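PDB 1QQR: streptokinase domain B from Streptococcus dysgalactiae subsp. equisimilis, which forms part of the bacterial plasminogen activator streptokinase, a non-proteolytic protein that promotes fibrinolysis, and probably contributes to its dealings with plasminogen. Local coordinates for residues A[4-13]-A[31-40]; A[93-102]-A[112-120]. All coordinates share one frame; numbering follows the deposited sequence.

Interaction 1 (A[4-13]-A[31-40]). Unlike the reference sequence in segment 31-40: L31 (reference Asp).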
# COMPACT_ATOMS: atom_id res chain seq x y z
N GLN A 4 8.41 -22.08 -4.05
CA GLN A 4 7.38 -21.07 -3.97
C GLN A 4 7.17 -20.57 -2.55
O GLN A 4 7.03 -21.36 -1.62
CB GLN A 4 6.07 -21.64 -4.50
CG GLN A 4 4.96 -20.62 -4.69
CD GLN A 4 3.66 -21.27 -5.10
OE1 GLN A 4 2.97 -21.87 -4.27
NE2 GLN A 4 3.33 -21.16 -6.38
N ALA A 5 7.14 -19.25 -2.39
CA ALA A 5 6.91 -18.66 -1.08
C ALA A 5 5.68 -19.34 -0.48
O ALA A 5 4.73 -19.64 -1.18
CB ALA A 5 6.68 -17.17 -1.22
N LYS A 6 5.71 -19.56 0.82
CA LYS A 6 4.60 -20.23 1.49
C LYS A 6 3.57 -19.24 2.02
O LYS A 6 2.45 -19.61 2.39
CB LYS A 6 5.17 -21.06 2.65
CG LYS A 6 6.31 -21.99 2.19
CD LYS A 6 7.18 -22.47 3.34
CE LYS A 6 8.43 -23.17 2.79
NZ LYS A 6 9.41 -23.52 3.86
N SER A 7 3.94 -17.96 2.03
CA SER A 7 3.07 -16.94 2.57
C SER A 7 3.58 -15.57 2.15
O SER A 7 4.76 -15.41 1.85
CB SER A 7 3.15 -17.01 4.09
OG SER A 7 1.87 -16.98 4.67
N VAL A 8 2.70 -14.59 2.11
CA VAL A 8 3.13 -13.24 1.80
C VAL A 8 2.45 -12.29 2.76
O VAL A 8 1.22 -12.18 2.78
CB VAL A 8 2.82 -12.87 0.35
CG1 VAL A 8 3.11 -11.39 0.11
CG2 VAL A 8 3.69 -13.68 -0.56
N ASP A 9 3.23 -11.63 3.62
CA ASP A 9 2.64 -10.66 4.55
C ASP A 9 2.40 -9.42 3.70
O ASP A 9 3.34 -8.89 3.10
CB ASP A 9 3.60 -10.24 5.67
CG ASP A 9 3.82 -11.33 6.69
OD1 ASP A 9 2.92 -12.17 6.87
OD2 ASP A 9 4.90 -11.32 7.33
N VAL A 10 1.15 -8.98 3.62
CA VAL A 10 0.84 -7.81 2.83
C VAL A 10 0.81 -6.58 3.72
O VAL A 10 -0.09 -6.43 4.56
CB VAL A 10 -0.52 -7.94 2.10
CG1 VAL A 10 -0.78 -6.72 1.23
CG2 VAL A 10 -0.53 -9.19 1.24
N GLU A 11 1.81 -5.72 3.57
CA GLU A 11 1.87 -4.50 4.33
C GLU A 11 1.33 -3.33 3.50
O GLU A 11 1.38 -3.32 2.26
CB GLU A 11 3.30 -4.22 4.78
CG GLU A 11 3.69 -5.04 6.00
CD GLU A 11 5.19 -5.00 6.28
OE1 GLU A 11 5.79 -3.91 6.25
OE2 GLU A 11 5.77 -6.08 6.54
N TYR A 12 0.82 -2.33 4.20
CA TYR A 12 0.21 -1.20 3.53
C TYR A 12 0.69 0.14 4.04
O TYR A 12 0.87 0.34 5.24
CB TYR A 12 -1.31 -1.30 3.72
CG TYR A 12 -2.11 -0.25 3.01
CD1 TYR A 12 -2.32 -0.31 1.65
CD2 TYR A 12 -2.69 0.80 3.72
CE1 TYR A 12 -3.09 0.64 0.99
CE2 TYR A 12 -3.47 1.78 3.08
CZ TYR A 12 -3.67 1.69 1.72
OH TYR A 12 -4.49 2.61 1.08
N THR A 13 0.95 1.04 3.11
CA THR A 13 1.32 2.39 3.49
C THR A 13 0.59 3.36 2.54
O THR A 13 0.46 3.10 1.33
CB THR A 13 2.84 2.62 3.46
OG1 THR A 13 3.10 3.92 4.00
CG2 THR A 13 3.39 2.56 2.07
N LEU A 31 5.26 4.95 8.01
CA LEU A 31 4.70 3.86 8.77
C LEU A 31 4.04 2.87 7.80
O LEU A 31 3.68 3.23 6.67
CB LEU A 31 3.62 4.40 9.73
CG LEU A 31 3.71 4.08 11.23
CD1 LEU A 31 2.46 4.61 11.93
CD2 LEU A 31 3.88 2.60 11.43
N THR A 32 3.90 1.63 8.23
CA THR A 32 3.24 0.64 7.42
C THR A 32 2.34 -0.08 8.39
O THR A 32 2.56 -0.07 9.59
CB THR A 32 4.21 -0.37 6.81
OG1 THR A 32 4.80 -1.15 7.85
CG2 THR A 32 5.31 0.34 6.02
N LYS A 33 1.30 -0.68 7.86
CA LYS A 33 0.36 -1.42 8.67
C LYS A 33 0.25 -2.78 7.98
O LYS A 33 0.21 -2.86 6.75
CB LYS A 33 -0.98 -0.70 8.64
CG LYS A 33 -2.15 -1.49 9.15
CD LYS A 33 -3.43 -0.72 8.93
CE LYS A 33 -4.64 -1.50 9.41
NZ LYS A 33 -5.86 -0.67 9.21
N LEU A 34 0.25 -3.86 8.76
CA LEU A 34 0.11 -5.17 8.14
C LEU A 34 -1.37 -5.31 7.87
O LEU A 34 -2.19 -5.16 8.76
CB LEU A 34 0.54 -6.32 9.07
CG LEU A 34 0.27 -7.64 8.30
CD1 LEU A 34 1.57 -8.16 7.71
CD2 LEU A 34 -0.37 -8.67 9.21
N LEU A 35 -1.70 -5.57 6.62
CA LEU A 35 -3.09 -5.75 6.25
C LEU A 35 -3.46 -7.18 6.61
O LEU A 35 -4.39 -7.42 7.37
CB LEU A 35 -3.23 -5.55 4.76
CG LEU A 35 -4.13 -4.42 4.32
CD1 LEU A 35 -3.84 -3.18 5.18
CD2 LEU A 35 -3.92 -4.18 2.83
N LYS A 36 -2.72 -8.12 6.05
CA LYS A 36 -2.96 -9.53 6.30
C LYS A 36 -1.89 -10.41 5.66
O LYS A 36 -1.06 -9.95 4.87
CB LYS A 36 -4.35 -9.92 5.76
CG LYS A 36 -4.64 -9.44 4.35
CD LYS A 36 -6.15 -9.56 4.03
CE LYS A 36 -6.53 -8.86 2.70
NZ LYS A 36 -7.97 -9.01 2.29
N THR A 37 -1.91 -11.68 6.03
CA THR A 37 -0.99 -12.65 5.49
C THR A 37 -1.82 -13.47 4.52
O THR A 37 -2.82 -14.06 4.89
CB THR A 37 -0.45 -13.53 6.61
OG1 THR A 37 0.11 -12.67 7.61
CG2 THR A 37 0.65 -14.46 6.09
N LEU A 38 -1.41 -13.47 3.26
CA LEU A 38 -2.15 -14.18 2.24
C LEU A 38 -1.27 -15.20 1.55
O LEU A 38 -0.09 -15.32 1.86
CB LEU A 38 -2.66 -13.19 1.19
CG LEU A 38 -3.65 -12.16 1.71
CD1 LEU A 38 -4.06 -11.22 0.56
CD2 LEU A 38 -4.87 -12.88 2.28
N ALA A 39 -1.85 -15.91 0.61
CA ALA A 39 -1.11 -16.91 -0.14
C ALA A 39 -0.98 -16.44 -1.58
O ALA A 39 -1.76 -15.59 -2.04
CB ALA A 39 -1.85 -18.26 -0.09
N ILE A 40 0.01 -16.97 -2.28
CA ILE A 40 0.23 -16.65 -3.68
C ILE A 40 -1.11 -16.88 -4.38
O ILE A 40 -1.77 -17.90 -4.15
CB ILE A 40 1.32 -17.60 -4.28
CG1 ILE A 40 2.71 -16.97 -4.14
CG2 ILE A 40 1.02 -17.89 -5.74
CD1 ILE A 40 3.19 -16.85 -2.71
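V8 to Y12 and K33 to L38 run antiparallel, with hydrogen-bonded pairs at V8–L38, V10–K36 and Y12–K33 and a classic beta bulge where L35 and K36 both face V10. At the bulge V10 O takes a 2.8 Å bond from L35 N and a weak one from K36 N. D9 and T37, a non-hydrogen-bonded pair, run alongside each other; T37 OG1 donates to D9 OD1 (2.9 Å) on the anti side, 28° out of the carboxylate plane. The methyl L34 CD1 comes against D9 CB at 3.6 Å. At the far end T13 OG1, anti to its own N (chi1 -173°), reaches L31 O at 2.8 Å, the C=O pointing almost straight at it. V8, V10, Y12 and L38 share the other face with the lysines K33 and K36. L35 CD1 packs on Y12 CB at 3.5 Å, V10 CG2 meets L38 CD1, and I40 CD1 touches A5 CB at 3.8 Å and V8 CG2 at 3.9 Å. Y12 OH leaves the contact to bond E122, and K33 NZ bonds Q52. Helix 46-60 covers this face through L49, which touches Y12 and L35; I44 of strand 43-45 touches V10 and L38. Strand 111-128 pairs in parallel with strand 8-18.

Interaction 2 (A[93-102]-A[112-120]); sequences YRVKNREQAY and EEINNTDLI
R98 reaches across to D118. Its CB leads to CG, which stands between the backbone N and the carbonyl carbon (chi1 75°); CG and CD lie along the N116 side chain, the two chains heading opposite ways. The arginine then bends at chi3 (69°). NE donates to K96 O at 3.1 Å, and NH2 donates to the same oxygen, a side-on grip lying in the guanidinium plane. NH2 also forms a salt bridge with D118, where its 3.1 Å bond to OD2 is weak and its approach to OD1 rests on a less certain oxygen position. NH1 also approaches D118 OD1, with the same uncertainty, and has D77 as a second acidic partner.

From the opposite direction Y93 OH donates to D118 OD2 at 2.5 Å, coming from above the carboxylate plane, while the oxygen lies at the ring edge. Y93 OH in turn accepts from K96 N at 3.2 Å. Farther along, I114 N donates to A101 O at 2.9 Å, and a water accepts from both Q100 NE2 and N116 N, bridging the two segments; Q100 OE1 accepts from K6 N. Y102 and E113 form an antiparallel non-hydrogen-bonded pair.

D118 and R98 are both buried. Two acids around one guanidinium would probably keep R98 charged, and the arginine together with the tyrosine hydroxyl would be expected to stabilise D118 as a carboxylate.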
# COMPACT_ATOMS: atom_id res chain seq x y z
N TYR A 93 -5.56 -7.00 -7.22
CA TYR A 93 -4.16 -7.34 -7.20
C TYR A 93 -4.09 -8.78 -6.73
O TYR A 93 -4.66 -9.14 -5.68
CB TYR A 93 -3.37 -6.46 -6.24
CG TYR A 93 -2.00 -7.05 -5.94
CD1 TYR A 93 -1.07 -7.27 -6.96
CD2 TYR A 93 -1.67 -7.47 -4.65
CE1 TYR A 93 0.16 -7.88 -6.69
CE2 TYR A 93 -0.45 -8.09 -4.37
CZ TYR A 93 0.46 -8.30 -5.40
OH TYR A 93 1.64 -8.96 -5.14
N ARG A 94 -3.39 -9.60 -7.50
CA ARG A 94 -3.22 -11.02 -7.17
C ARG A 94 -1.84 -11.14 -6.57
O ARG A 94 -0.87 -10.67 -7.15
CB ARG A 94 -3.32 -11.85 -8.46
CG ARG A 94 -3.28 -13.35 -8.24
CD ARG A 94 -2.97 -14.08 -9.54
NE ARG A 94 -2.90 -15.53 -9.35
CZ ARG A 94 -2.33 -16.38 -10.20
NH1 ARG A 94 -1.77 -15.93 -11.32
NH2 ARG A 94 -2.32 -17.68 -9.93
N VAL A 95 -1.73 -11.74 -5.39
CA VAL A 95 -0.42 -11.88 -4.78
C VAL A 95 0.49 -12.68 -5.68
O VAL A 95 0.33 -13.88 -5.85
CB VAL A 95 -0.51 -12.55 -3.42
CG1 VAL A 95 0.87 -12.72 -2.83
CG2 VAL A 95 -1.38 -11.70 -2.50
N LYS A 96 1.43 -11.95 -6.28
CA LYS A 96 2.43 -12.46 -7.22
C LYS A 96 3.21 -13.69 -6.71
O LYS A 96 3.60 -13.75 -5.54
CB LYS A 96 3.37 -11.30 -7.53
CG LYS A 96 4.43 -11.53 -8.55
CD LYS A 96 5.25 -10.25 -8.67
CE LYS A 96 6.49 -10.40 -9.54
NZ LYS A 96 6.23 -10.16 -11.00
N ASN A 97 3.42 -14.66 -7.61
CA ASN A 97 4.15 -15.88 -7.29
C ASN A 97 5.62 -15.54 -7.10
O ASN A 97 6.16 -14.66 -7.79
CB ASN A 97 4.03 -16.90 -8.44
CG ASN A 97 4.32 -18.32 -8.00
OD1 ASN A 97 4.63 -18.59 -6.84
ND2 ASN A 97 4.20 -19.25 -8.94
N ARG A 98 6.26 -16.22 -6.17
CA ARG A 98 7.66 -15.93 -5.94
C ARG A 98 8.40 -17.03 -5.19
O ARG A 98 7.81 -17.91 -4.54
CB ARG A 98 7.81 -14.61 -5.15
CG ARG A 98 7.43 -14.75 -3.67
CD ARG A 98 7.09 -13.41 -3.02
NE ARG A 98 5.83 -12.84 -3.52
CZ ARG A 98 5.39 -11.62 -3.24
NH1 ARG A 98 6.11 -10.81 -2.47
NH2 ARG A 98 4.21 -11.21 -3.69
N GLU A 99 9.71 -16.91 -5.28
CA GLU A 99 10.65 -17.80 -4.62
C GLU A 99 10.58 -17.48 -3.13
O GLU A 99 10.44 -16.33 -2.76
CB GLU A 99 12.05 -17.49 -5.17
CG GLU A 99 12.97 -18.67 -5.14
CD GLU A 99 12.51 -19.79 -6.03
OE1 GLU A 99 12.44 -19.57 -7.26
OE2 GLU A 99 12.21 -20.88 -5.50
N GLN A 100 10.65 -18.50 -2.29
CA GLN A 100 10.58 -18.32 -0.83
C GLN A 100 11.79 -17.52 -0.35
O GLN A 100 12.92 -17.84 -0.69
CB GLN A 100 10.56 -19.68 -0.13
CG GLN A 100 10.76 -19.62 1.36
CD GLN A 100 9.56 -19.09 2.10
OE1 GLN A 100 8.44 -19.54 1.87
NE2 GLN A 100 9.77 -18.13 3.00
N ALA A 101 11.55 -16.49 0.45
CA ALA A 101 12.63 -15.64 0.96
C ALA A 101 13.49 -16.31 2.03
O ALA A 101 13.01 -17.11 2.84
CB ALA A 101 12.04 -14.35 1.54
N TYR A 102 14.77 -15.94 2.04
CA TYR A 102 15.68 -16.44 3.07
C TYR A 102 16.89 -15.54 3.21
O TYR A 102 17.20 -14.76 2.31
CB TYR A 102 16.19 -17.85 2.74
CG TYR A 102 17.22 -17.83 1.63
CD1 TYR A 102 16.82 -17.76 0.30
CD2 TYR A 102 18.60 -17.81 1.92
CE1 TYR A 102 17.76 -17.67 -0.73
CE2 TYR A 102 19.55 -17.72 0.89
CZ TYR A 102 19.11 -17.65 -0.43
OH TYR A 102 20.01 -17.59 -1.44
N GLU A 112 18.44 -19.61 6.14
CA GLU A 112 17.27 -19.63 7.02
C GLU A 112 16.13 -18.84 6.40
O GLU A 112 16.25 -17.65 6.11
CB GLU A 112 17.60 -19.11 8.41
CG GLU A 112 18.22 -17.76 8.47
CD GLU A 112 18.14 -17.19 9.86
OE1 GLU A 112 17.00 -17.09 10.38
OE2 GLU A 112 19.20 -16.85 10.44
N GLU A 113 15.01 -19.53 6.17
CA GLU A 113 13.86 -18.93 5.54
C GLU A 113 13.19 -17.89 6.41
O GLU A 113 13.17 -17.98 7.63
CB GLU A 113 12.86 -20.01 5.15
CG GLU A 113 13.42 -21.02 4.16
CD GLU A 113 12.42 -22.11 3.81
OE1 GLU A 113 11.57 -22.43 4.67
OE2 GLU A 113 12.49 -22.65 2.69
N ILE A 114 12.67 -16.87 5.75
CA ILE A 114 11.96 -15.80 6.45
C ILE A 114 10.74 -15.46 5.63
O ILE A 114 10.59 -15.91 4.48
CB ILE A 114 12.83 -14.56 6.64
CG1 ILE A 114 13.48 -14.14 5.32
CG2 ILE A 114 13.88 -14.82 7.71
CD1 ILE A 114 14.10 -12.75 5.38
N ASN A 115 9.86 -14.69 6.24
CA ASN A 115 8.62 -14.32 5.57
C ASN A 115 8.77 -13.39 4.38
O ASN A 115 9.57 -12.46 4.38
CB ASN A 115 7.65 -13.73 6.60
CG ASN A 115 7.16 -14.79 7.58
OD1 ASN A 115 7.33 -14.67 8.80
ND2 ASN A 115 6.55 -15.85 7.05
N ASN A 116 8.01 -13.69 3.33
CA ASN A 116 8.01 -12.88 2.13
C ASN A 116 7.03 -11.76 2.44
O ASN A 116 6.11 -11.93 3.26
CB ASN A 116 7.52 -13.70 0.94
CG ASN A 116 8.62 -14.56 0.34
OD1 ASN A 116 9.31 -14.15 -0.60
ND2 ASN A 116 8.80 -15.76 0.89
N THR A 117 7.21 -10.61 1.81
CA THR A 117 6.31 -9.50 2.07
C THR A 117 6.01 -8.74 0.80
O THR A 117 6.83 -8.71 -0.12
CB THR A 117 6.93 -8.45 3.06
OG1 THR A 117 8.16 -7.97 2.51
CG2 THR A 117 7.24 -9.05 4.43
N ASP A 118 4.82 -8.14 0.76
CA ASP A 118 4.39 -7.27 -0.33
C ASP A 118 4.16 -5.94 0.38
O ASP A 118 3.56 -5.90 1.46
CB ASP A 118 3.05 -7.71 -0.92
CG ASP A 118 3.20 -8.50 -2.21
OD1 ASP A 118 4.31 -8.52 -2.79
OD2 ASP A 118 2.17 -9.08 -2.65
N LEU A 119 4.65 -4.86 -0.19
CA LEU A 119 4.40 -3.57 0.41
C LEU A 119 3.55 -2.84 -0.60
O LEU A 119 4.02 -2.53 -1.70
CB LEU A 119 5.69 -2.75 0.64
CG LEU A 119 5.39 -1.29 1.03
CD1 LEU A 119 4.58 -1.25 2.31
CD2 LEU A 119 6.68 -0.50 1.22
N ILE A 120 2.29 -2.63 -0.24
CA ILE A 120 1.39 -1.89 -1.10
C ILE A 120 1.42 -0.42 -0.66
O ILE A 120 1.12 -0.09 0.49
CB ILE A 120 -0.06 -2.37 -0.98
CG1 ILE A 120 -0.16 -3.83 -1.43
CG2 ILE A 120 -0.98 -1.45 -1.80
CD1 ILE A 120 -1.58 -4.40 -1.32
O HOH W 1 7.20 -16.61 3.32

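How the interactions relate
From the N terminus, segment 4-13 leads into strand 8-18, and the chain returns through 31-40 to close interaction 1 across a 17-residue connection. Strand 43-45, helix 46-60 and strand 64-76 follow before 93-102 opens interaction 2, which 112-120 closes over nine residues. The two contacts are therefore in series, neither nested nor crossed. In space they are neighbours, with centres about 8 Å apart, because strand 111-128 runs parallel beside strand 8-18 in the same sheet. Between them, K6 NZ forms a salt bridge with E113 OE1, and A5 N probably hydrogen-bonds R98 O. Together they tie the N-terminal segment and segment 93-102 to strands 8-18 and 111-128.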